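Local coordinates for mitochondrial RNA-binding protein 1 (Trypanosoma brucei, PDB 2GIA) that forms with its partner MRP2 a guide-RNA-binding complex that acts as an RNA matchmaker in mitochondrial RNA editing, at residues L36-G46 with Q58-L69. Numbering follows the deposited sequence.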
# COMPACT_ATOMS: atom_id res chain seq x y z
N LEU B 36 15.70 -3.25 -8.69
CA LEU B 36 15.79 -3.72 -10.08
C LEU B 36 14.90 -4.86 -10.54
O LEU B 36 14.99 -5.99 -10.06
CB LEU B 36 17.25 -4.07 -10.35
CG LEU B 36 18.30 -3.02 -9.87
CD1 LEU B 36 19.72 -3.51 -10.33
CD2 LEU B 36 18.00 -1.61 -10.49
N LEU B 37 13.99 -4.51 -11.46
CA LEU B 37 13.05 -5.47 -12.05
C LEU B 37 13.82 -6.41 -13.01
O LEU B 37 14.67 -5.96 -13.77
CB LEU B 37 12.05 -4.66 -12.83
CG LEU B 37 10.55 -4.83 -12.87
CD1 LEU B 37 9.95 -5.40 -11.56
CD2 LEU B 37 10.00 -3.41 -13.25
N LEU B 38 13.53 -7.70 -12.95
CA LEU B 38 14.17 -8.68 -13.84
C LEU B 38 13.05 -9.39 -14.57
O LEU B 38 12.26 -10.13 -13.97
CB LEU B 38 15.00 -9.71 -13.01
CG LEU B 38 15.94 -8.99 -12.01
CD1 LEU B 38 16.56 -9.96 -11.00
CD2 LEU B 38 17.03 -8.28 -12.81
N ILE B 39 13.00 -9.23 -15.89
CA ILE B 39 11.93 -9.84 -16.66
C ILE B 39 12.57 -10.91 -17.53
O ILE B 39 13.51 -10.62 -18.25
CB ILE B 39 11.24 -8.77 -17.52
CG1 ILE B 39 10.63 -7.71 -16.58
CG2 ILE B 39 10.11 -9.42 -18.33
CD1 ILE B 39 9.95 -6.52 -17.32
N SER B 40 12.05 -12.13 -17.43
CA SER B 40 12.59 -13.30 -18.13
C SER B 40 11.54 -14.08 -18.86
O SER B 40 10.35 -14.03 -18.54
CB SER B 40 13.28 -14.25 -17.10
OG SER B 40 14.32 -13.57 -16.47
N GLN B 41 11.96 -14.78 -19.92
CA GLN B 41 11.01 -15.62 -20.58
C GLN B 41 11.73 -16.84 -21.15
O GLN B 41 12.82 -16.69 -21.71
CB GLN B 41 10.31 -14.92 -21.72
CG GLN B 41 9.12 -15.76 -22.22
CD GLN B 41 8.40 -15.09 -23.39
OE1 GLN B 41 8.88 -15.09 -24.52
NE2 GLN B 41 7.24 -14.51 -23.11
N TYR B 42 11.11 -18.01 -21.02
CA TYR B 42 11.68 -19.26 -21.53
C TYR B 42 10.76 -19.87 -22.57
O TYR B 42 9.58 -19.99 -22.33
CB TYR B 42 11.81 -20.27 -20.40
CG TYR B 42 12.60 -19.77 -19.21
CD1 TYR B 42 13.81 -20.34 -18.89
CD2 TYR B 42 12.12 -18.74 -18.38
CE1 TYR B 42 14.56 -19.94 -17.80
CE2 TYR B 42 12.88 -18.31 -17.26
CZ TYR B 42 14.10 -18.95 -16.99
OH TYR B 42 14.87 -18.65 -15.89
N PRO B 43 11.29 -20.26 -23.75
CA PRO B 43 10.46 -20.87 -24.80
C PRO B 43 10.05 -22.26 -24.32
O PRO B 43 10.82 -22.92 -23.60
CB PRO B 43 11.42 -21.00 -25.99
CG PRO B 43 12.54 -20.08 -25.69
CD PRO B 43 12.68 -20.07 -24.19
N GLN B 44 8.86 -22.71 -24.68
CA GLN B 44 8.44 -24.05 -24.30
C GLN B 44 9.41 -25.02 -25.00
O GLN B 44 9.88 -24.73 -26.10
CB GLN B 44 7.01 -24.32 -24.80
CG GLN B 44 6.53 -25.73 -24.60
CD GLN B 44 5.02 -25.84 -24.91
OE1 GLN B 44 4.29 -24.86 -24.78
NE2 GLN B 44 4.57 -27.02 -25.30
N LEU B 45 9.69 -26.16 -24.35
CA LEU B 45 10.59 -27.19 -24.90
C LEU B 45 9.74 -28.45 -25.13
O LEU B 45 9.28 -29.09 -24.19
CB LEU B 45 11.70 -27.50 -23.90
CG LEU B 45 12.83 -28.44 -24.38
CD1 LEU B 45 13.52 -27.84 -25.61
CD2 LEU B 45 13.81 -28.67 -23.24
N GLY B 46 9.46 -28.74 -26.39
CA GLY B 46 8.66 -29.91 -26.70
C GLY B 46 7.20 -29.85 -26.31
O GLY B 46 6.73 -28.87 -25.71
N GLN B 58 9.92 -28.44 -18.87
CA GLN B 58 8.87 -28.08 -19.81
C GLN B 58 9.27 -26.89 -20.64
O GLN B 58 8.78 -26.73 -21.76
CB GLN B 58 7.56 -27.78 -19.07
CG GLN B 58 6.41 -27.32 -19.96
CD GLN B 58 5.92 -28.41 -20.91
OE1 GLN B 58 6.42 -28.56 -22.04
NE2 GLN B 58 4.96 -29.16 -20.46
N PHE B 59 10.20 -26.07 -20.12
CA PHE B 59 10.67 -24.87 -20.84
C PHE B 59 12.19 -24.89 -21.00
O PHE B 59 12.87 -25.62 -20.31
CB PHE B 59 10.23 -23.59 -20.08
CG PHE B 59 8.74 -23.47 -19.96
CD1 PHE B 59 7.99 -22.97 -21.01
CD2 PHE B 59 8.08 -23.98 -18.84
CE1 PHE B 59 6.57 -22.99 -20.95
CE2 PHE B 59 6.68 -24.00 -18.78
CZ PHE B 59 5.94 -23.51 -19.84
N ASP B 60 12.71 -24.07 -21.92
CA ASP B 60 14.13 -24.09 -22.24
C ASP B 60 14.96 -22.94 -21.66
O ASP B 60 15.09 -21.90 -22.31
CB ASP B 60 14.30 -24.10 -23.75
CG ASP B 60 15.72 -24.46 -24.19
OD1 ASP B 60 16.58 -24.65 -23.30
OD2 ASP B 60 15.94 -24.53 -25.42
N ALA B 61 15.53 -23.15 -20.48
CA ALA B 61 16.35 -22.12 -19.84
C ALA B 61 17.55 -21.75 -20.69
O ALA B 61 18.06 -20.64 -20.58
CB ALA B 61 16.83 -22.58 -18.47
N ASP B 62 18.01 -22.66 -21.57
CA ASP B 62 19.16 -22.30 -22.37
C ASP B 62 18.87 -21.43 -23.56
O ASP B 62 19.79 -21.04 -24.27
CB ASP B 62 19.92 -23.55 -22.80
CG ASP B 62 20.35 -24.37 -21.62
OD1 ASP B 62 21.03 -23.83 -20.72
OD2 ASP B 62 19.98 -25.55 -21.58
N ARG B 63 17.59 -21.11 -23.80
CA ARG B 63 17.23 -20.22 -24.88
C ARG B 63 16.39 -19.06 -24.29
O ARG B 63 15.52 -18.51 -24.95
CB ARG B 63 16.46 -20.98 -25.96
CG ARG B 63 17.43 -21.78 -26.91
CD ARG B 63 16.72 -22.41 -28.12
NE ARG B 63 15.46 -21.75 -28.49
CZ ARG B 63 15.36 -20.66 -29.25
NH1 ARG B 63 16.44 -20.07 -29.75
NH2 ARG B 63 14.16 -20.15 -29.49
N ARG B 64 16.69 -18.66 -23.06
CA ARG B 64 15.88 -17.62 -22.42
C ARG B 64 16.21 -16.19 -22.82
O ARG B 64 17.29 -15.89 -23.36
CB ARG B 64 15.98 -17.74 -20.89
CG ARG B 64 17.34 -17.34 -20.34
CD ARG B 64 17.43 -17.67 -18.85
NE ARG B 64 18.69 -17.23 -18.27
CZ ARG B 64 19.84 -17.89 -18.38
NH1 ARG B 64 19.91 -19.03 -19.06
NH2 ARG B 64 20.92 -17.42 -17.79
N ILE B 65 15.25 -15.30 -22.56
CA ILE B 65 15.43 -13.88 -22.72
C ILE B 65 15.50 -13.41 -21.25
O ILE B 65 14.74 -13.89 -20.40
CB ILE B 65 14.21 -13.24 -23.42
CG1 ILE B 65 14.30 -13.54 -24.91
CG2 ILE B 65 14.15 -11.73 -23.15
CD1 ILE B 65 12.96 -13.45 -25.60
N SER B 66 16.40 -12.48 -20.94
CA SER B 66 16.50 -11.99 -19.58
C SER B 66 16.93 -10.53 -19.58
O SER B 66 18.07 -10.19 -19.96
CB SER B 66 17.49 -12.85 -18.76
OG SER B 66 17.33 -12.54 -17.40
N VAL B 67 16.03 -9.63 -19.19
CA VAL B 67 16.35 -8.22 -19.19
C VAL B 67 16.28 -7.63 -17.78
O VAL B 67 15.50 -8.08 -16.94
CB VAL B 67 15.41 -7.39 -20.13
CG1 VAL B 67 15.57 -7.89 -21.62
CG2 VAL B 67 13.95 -7.53 -19.73
N ARG B 68 17.09 -6.60 -17.56
CA ARG B 68 17.16 -5.97 -16.23
C ARG B 68 16.81 -4.50 -16.41
O ARG B 68 17.39 -3.84 -17.27
CB ARG B 68 18.59 -6.16 -15.69
CG ARG B 68 18.83 -5.63 -14.31
CD ARG B 68 20.34 -5.60 -14.04
NE ARG B 68 20.66 -6.02 -12.69
CZ ARG B 68 20.70 -7.28 -12.26
NH1 ARG B 68 20.44 -8.29 -13.09
NH2 ARG B 68 20.97 -7.53 -10.98
N LEU B 69 15.85 -3.98 -15.63
CA LEU B 69 15.46 -2.57 -15.75
C LEU B 69 16.08 -1.74 -14.60
O LEU B 69 16.64 -2.29 -13.66
CB LEU B 69 13.91 -2.45 -15.73
CG LEU B 69 13.10 -3.36 -16.68
CD1 LEU B 69 11.63 -2.85 -16.84
CD2 LEU B 69 13.77 -3.45 -18.01
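The Tyr42 ring carries Arg64 CB over one face, a CH-pi contact 4.2 Å from the ring centroid. Ala61 CA lies at its edge near the ring plane, 3.2 Å from Tyr42 CD1. The ring sits at the end of an antiparallel strand pair, 36-43 with 65-68, in a four-stranded sheet. Arg64 CG sits between its backbone N and carbonyl carbon (chi1 71°), and the chain runs on extended beside the tyrosine. Its NH1 then bonds Ala61 O in the guanidinium plane. The Phe59 ring has Pro43 O at its edge, and Phe59 CB packs on Tyr42 CB.

Strand 65-68 is an outermost strand of that sheet within this chain. Backbone bonds join Ile39 with Val67 and Gln41 with Ile65 in both directions. Beyond the strands, Asp60 N bonds Pro43 O and Leu45 N bonds Gln58 O.

Ile39, Val67, Gln41 and Ile65 are buried on one face, where Gln41 OE1 accepts a hydrogen bond from Trp123 NE1 and Gln41 NE2 bonds Thr28 OG1. Nearby, Leu37 and Leu69 pack on helix 71-81. On the other, more exposed face Leu38 and Arg68 lie side by side, and Leu38 CD2 covers one guanidinium face, 3.4 Å from Arg68 NH1.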